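PDB 5TZ6: CurJ from Moorea producens 3L, which is the dehydratase domain of a polyketide synthase module and probably carries out a vinylogous dehydration in curacin biosynthesis. Local coordinates for residues N252-G265 and K276-V289. The protein carries 1 engineered substitution. Residues are numbered along the deposited sequence; the frame is centred on the assembly and turned at random.
Sequences NSSDNDLLWCYTCG and KADIQLFDQHGQLV
Trp260 and Phe282 exchange two nearly straight backbone hydrogen bonds, Trp260 N to Phe282 O at 3.0 Å and Phe282 N to Trp260 O at 2.9 Å. Tyr262 with Gln280 and Cys264 with Asp278 repeat this two-bond pattern along the antiparallel strands. The indole adds a side-chain bond, Trp260 NE1 to Gln284 OE1 at 2.8 Å. It is bent (147° at the hydrogen), and the donor sits above the carbonyl plane of an amide almost perpendicular to the ring. Gln284 gets there by a bend at chi2 (76°). In the loop before strand 258-267, Ser254 OG donates to Asp283 OD1 at 3.2 Å, from above the carboxylate plane. The same hydroxyl accepts from Asn256 N, making an ST turn.

Trp260 CB lies over one face of the Phe282 ring, 3.8 Å from its centroid, a CH-pi contact. Phe282 CG stands between its backbone N and carbonyl carbon (chi1 55°), which brings the ring over to Trp260 CB; Tyr262 CB meets the ring edge. The indole also packs on Leu151 and Gln155 of helix 151-157. With an alanine here, Gln284 OE1 would probably lose its indole donor and a gap would open against that helix. On the other face of the hairpin, Cys261 SG touches Ile279 CG2 at 3.6 Å, and Leu281 CD1 packs on Leu259 CB. Leu259, Cys261 and Leu281 also meet helix 215-223.

Strands 258-267 and 274-282 form an antiparallel beta hairpin, flanked by strands 194-200 and 288-300. An antiparallel sheet wrapped around a central helix, here 215-223, is characteristic of the hotdog fold, which polyketide synthase dehydratases carry twice as a double hotdog.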
# COMPACT_ATOMS: atom_id res chain seq x y z
N ASN A 252 2.95 4.84 -27.33
CA ASN A 252 1.62 5.33 -27.01
C ASN A 252 0.60 4.23 -27.26
O ASN A 252 0.82 3.34 -28.08
CB ASN A 252 1.26 6.59 -27.82
CG ASN A 252 1.34 6.35 -29.32
OD1 ASN A 252 2.29 6.80 -29.97
ND2 ASN A 252 0.35 5.66 -29.87
N SER A 253 -0.52 4.30 -26.54
CA SER A 253 -1.57 3.30 -26.68
C SER A 253 -2.45 3.63 -27.88
O SER A 253 -2.68 4.80 -28.20
CB SER A 253 -2.40 3.22 -25.40
OG SER A 253 -2.99 1.93 -25.25
N SER A 254 -2.95 2.59 -28.54
CA SER A 254 -3.73 2.71 -29.77
C SER A 254 -5.21 2.44 -29.53
O SER A 254 -5.57 1.37 -29.04
CB SER A 254 -3.19 1.76 -30.83
OG SER A 254 -3.89 1.93 -32.05
N ASP A 255 -6.05 3.41 -29.88
CA ASP A 255 -7.49 3.18 -29.96
C ASP A 255 -7.85 2.17 -31.04
O ASP A 255 -9.01 1.73 -31.10
CB ASP A 255 -8.21 4.50 -30.23
CG ASP A 255 -9.72 4.33 -30.40
OD1 ASP A 255 -10.32 3.49 -29.69
OD2 ASP A 255 -10.31 5.04 -31.25
N ASN A 256 -6.90 1.77 -31.88
CA ASN A 256 -7.21 0.96 -33.05
C ASN A 256 -7.54 -0.48 -32.66
O ASN A 256 -6.86 -1.09 -31.84
CB ASN A 256 -6.04 0.98 -34.04
CG ASN A 256 -5.97 2.27 -34.83
OD1 ASN A 256 -6.67 3.23 -34.54
ND2 ASN A 256 -5.11 2.29 -35.85
N ASP A 257 -8.60 -1.00 -33.28
CA ASP A 257 -8.92 -2.42 -33.19
C ASP A 257 -8.06 -3.27 -34.11
O ASP A 257 -8.06 -4.50 -33.97
CB ASP A 257 -10.39 -2.64 -33.53
CG ASP A 257 -11.33 -2.09 -32.47
OD1 ASP A 257 -11.05 -0.99 -31.95
OD2 ASP A 257 -12.34 -2.75 -32.17
N LEU A 258 -7.34 -2.67 -35.06
CA LEU A 258 -6.43 -3.37 -35.95
C LEU A 258 -5.02 -2.84 -35.78
O LEU A 258 -4.79 -1.63 -35.85
CB LEU A 258 -6.89 -3.23 -37.40
CG LEU A 258 -6.26 -4.17 -38.43
CD1 LEU A 258 -7.06 -4.14 -39.73
CD2 LEU A 258 -4.80 -3.80 -38.69
N LEU A 259 -4.06 -3.74 -35.54
CA LEU A 259 -2.66 -3.37 -35.45
C LEU A 259 -1.83 -4.29 -36.34
O LEU A 259 -2.28 -5.36 -36.74
CB LEU A 259 -2.13 -3.47 -34.01
CG LEU A 259 -2.90 -2.72 -32.92
CD1 LEU A 259 -2.20 -2.90 -31.59
CD2 LEU A 259 -3.06 -1.24 -33.27
N TRP A 260 -0.61 -3.85 -36.64
CA TRP A 260 0.32 -4.65 -37.42
C TRP A 260 1.54 -4.97 -36.58
O TRP A 260 2.02 -4.13 -35.82
CB TRP A 260 0.75 -3.92 -38.70
CG TRP A 260 -0.35 -3.70 -39.69
CD1 TRP A 260 -1.08 -2.56 -39.87
CD2 TRP A 260 -0.84 -4.64 -40.65
NE1 TRP A 260 -1.99 -2.73 -40.88
CE2 TRP A 260 -1.87 -4.00 -41.38
CE3 TRP A 260 -0.52 -5.97 -40.98
CZ2 TRP A 260 -2.57 -4.64 -42.40
CZ3 TRP A 260 -1.21 -6.59 -41.99
CH2 TRP A 260 -2.23 -5.93 -42.69
N CYS A 261 2.05 -6.20 -36.71
CA CYS A 261 3.21 -6.65 -35.95
C CYS A 261 4.24 -7.23 -36.90
O CYS A 261 4.00 -8.28 -37.51
CB CYS A 261 2.80 -7.69 -34.90
SG CYS A 261 4.21 -8.32 -33.99
N TYR A 262 5.39 -6.58 -37.00
CA TYR A 262 6.48 -7.02 -37.87
C TYR A 262 7.59 -7.60 -37.01
O TYR A 262 8.02 -6.98 -36.04
CB TYR A 262 7.00 -5.86 -38.71
CG TYR A 262 8.21 -6.18 -39.55
CD1 TYR A 262 8.17 -7.19 -40.51
CD2 TYR A 262 9.39 -5.46 -39.42
CE1 TYR A 262 9.27 -7.49 -41.29
CE2 TYR A 262 10.50 -5.74 -40.20
CZ TYR A 262 10.43 -6.76 -41.14
OH TYR A 262 11.53 -7.05 -41.91
N THR A 263 8.04 -8.80 -37.35
CA THR A 263 9.05 -9.51 -36.58
C THR A 263 10.12 -10.03 -37.52
O THR A 263 9.81 -10.44 -38.64
CB THR A 263 8.44 -10.70 -35.80
OG1 THR A 263 7.46 -10.23 -34.87
CG2 THR A 263 9.53 -11.46 -35.06
N CYS A 264 11.37 -9.99 -37.07
CA CYS A 264 12.44 -10.65 -37.82
C CYS A 264 13.42 -11.25 -36.83
O CYS A 264 13.59 -10.75 -35.72
CB CYS A 264 13.15 -9.68 -38.78
SG CYS A 264 13.31 -8.00 -38.18
N GLY A 265 14.06 -12.33 -37.24
CA GLY A 265 14.95 -13.03 -36.34
C GLY A 265 15.24 -14.43 -36.84
O GLY A 265 14.73 -14.88 -37.87
N LYS A 276 16.40 -15.47 -31.54
CA LYS A 276 16.58 -14.04 -31.31
C LYS A 276 15.86 -13.24 -32.38
O LYS A 276 15.93 -13.57 -33.57
CB LYS A 276 18.06 -13.67 -31.28
CG LYS A 276 18.87 -14.44 -30.24
CD LYS A 276 20.37 -14.27 -30.45
CE LYS A 276 21.16 -14.86 -29.28
NZ LYS A 276 22.62 -14.58 -29.39
N ALA A 277 15.17 -12.18 -31.96
CA ALA A 277 14.27 -11.46 -32.84
C ALA A 277 14.13 -10.00 -32.40
O ALA A 277 14.32 -9.66 -31.23
CB ALA A 277 12.89 -12.12 -32.85
N ASP A 278 13.80 -9.15 -33.37
CA ASP A 278 13.32 -7.80 -33.14
C ASP A 278 11.86 -7.73 -33.59
O ASP A 278 11.48 -8.34 -34.60
CB ASP A 278 14.15 -6.77 -33.90
CG ASP A 278 15.56 -6.62 -33.34
OD1 ASP A 278 15.74 -6.73 -32.11
OD2 ASP A 278 16.50 -6.38 -34.14
N ILE A 279 11.06 -6.98 -32.84
CA ILE A 279 9.63 -6.89 -33.07
C ILE A 279 9.21 -5.42 -33.07
O ILE A 279 9.74 -4.60 -32.31
CB ILE A 279 8.84 -7.68 -32.00
CG1 ILE A 279 9.41 -9.10 -31.87
CG2 ILE A 279 7.36 -7.68 -32.32
CD1 ILE A 279 8.91 -9.86 -30.67
N GLN A 280 8.22 -5.11 -33.91
CA GLN A 280 7.69 -3.76 -34.08
C GLN A 280 6.18 -3.86 -34.18
O GLN A 280 5.65 -4.46 -35.12
CB GLN A 280 8.28 -3.09 -35.32
CG GLN A 280 9.73 -2.67 -35.16
CD GLN A 280 10.24 -1.90 -36.36
OE1 GLN A 280 9.91 -2.23 -37.50
NE2 GLN A 280 11.02 -0.86 -36.11
N LEU A 281 5.48 -3.32 -33.19
CA LEU A 281 4.03 -3.21 -33.23
C LEU A 281 3.69 -1.78 -33.65
O LEU A 281 4.18 -0.83 -33.03
CB LEU A 281 3.44 -3.53 -31.86
CG LEU A 281 1.93 -3.50 -31.68
CD1 LEU A 281 1.24 -4.54 -32.56
CD2 LEU A 281 1.60 -3.71 -30.21
N PHE A 282 2.88 -1.63 -34.70
CA PHE A 282 2.56 -0.29 -35.17
C PHE A 282 1.11 -0.19 -35.65
O PHE A 282 0.40 -1.19 -35.81
CB PHE A 282 3.53 0.19 -36.27
CG PHE A 282 3.63 -0.73 -37.44
CD1 PHE A 282 4.46 -1.83 -37.40
CD2 PHE A 282 2.89 -0.49 -38.59
CE1 PHE A 282 4.55 -2.69 -38.47
CE2 PHE A 282 2.98 -1.34 -39.67
CZ PHE A 282 3.81 -2.44 -39.61
N ASP A 283 0.72 1.07 -35.87
CA ASP A 283 -0.63 1.53 -36.18
C ASP A 283 -1.05 1.21 -37.61
O ASP A 283 -0.23 0.94 -38.49
CB ASP A 283 -0.72 3.05 -35.99
CG ASP A 283 -1.92 3.47 -35.18
OD1 ASP A 283 -2.79 2.61 -34.93
OD2 ASP A 283 -1.99 4.66 -34.81
N GLN A 284 -2.36 1.31 -37.83
CA GLN A 284 -2.90 1.21 -39.18
C GLN A 284 -2.30 2.29 -40.08
O GLN A 284 -2.11 2.07 -41.29
CB GLN A 284 -4.42 1.37 -39.14
CG GLN A 284 -5.15 0.87 -40.36
CD GLN A 284 -5.22 -0.65 -40.39
OE1 GLN A 284 -4.45 -1.31 -41.08
NE2 GLN A 284 -6.16 -1.21 -39.62
N HIS A 285 -2.03 3.47 -39.52
CA HIS A 285 -1.35 4.56 -40.21
C HIS A 285 0.17 4.47 -40.13
O HIS A 285 0.85 5.26 -40.79
CB HIS A 285 -1.82 5.90 -39.65
CG HIS A 285 -3.29 6.11 -39.77
ND1 HIS A 285 -4.20 5.48 -38.95
CD2 HIS A 285 -4.02 6.85 -40.64
CE1 HIS A 285 -5.43 5.83 -39.29
NE2 HIS A 285 -5.35 6.67 -40.31
N GLY A 286 0.72 3.56 -39.33
CA GLY A 286 2.15 3.44 -39.23
C GLY A 286 2.78 4.07 -38.01
O GLY A 286 4.00 4.01 -37.86
N GLN A 287 1.99 4.70 -37.15
CA GLN A 287 2.52 5.17 -35.88
C GLN A 287 3.00 3.99 -35.05
O GLN A 287 2.23 3.08 -34.75
CB GLN A 287 1.48 5.99 -35.13
CG GLN A 287 1.34 7.42 -35.63
CD GLN A 287 -0.05 7.99 -35.43
OE1 GLN A 287 -1.05 7.27 -35.52
NE2 GLN A 287 -0.13 9.29 -35.15
N LEU A 288 4.28 4.01 -34.70
CA LEU A 288 4.86 2.93 -33.91
C LEU A 288 4.24 2.92 -32.52
O LEU A 288 4.29 3.92 -31.79
CB LEU A 288 6.37 3.12 -33.84
CG LEU A 288 7.28 1.92 -33.55
CD1 LEU A 288 6.97 0.76 -34.48
CD2 LEU A 288 8.72 2.37 -33.70
N VAL A 289 3.62 1.80 -32.16
CA VAL A 289 3.00 1.64 -30.84
C VAL A 289 4.00 1.09 -29.82
O VAL A 289 4.06 1.57 -28.69
CB VAL A 289 1.77 0.72 -30.97
CG1 VAL A 289 1.39 0.14 -29.62
CG2 VAL A 289 0.60 1.48 -31.59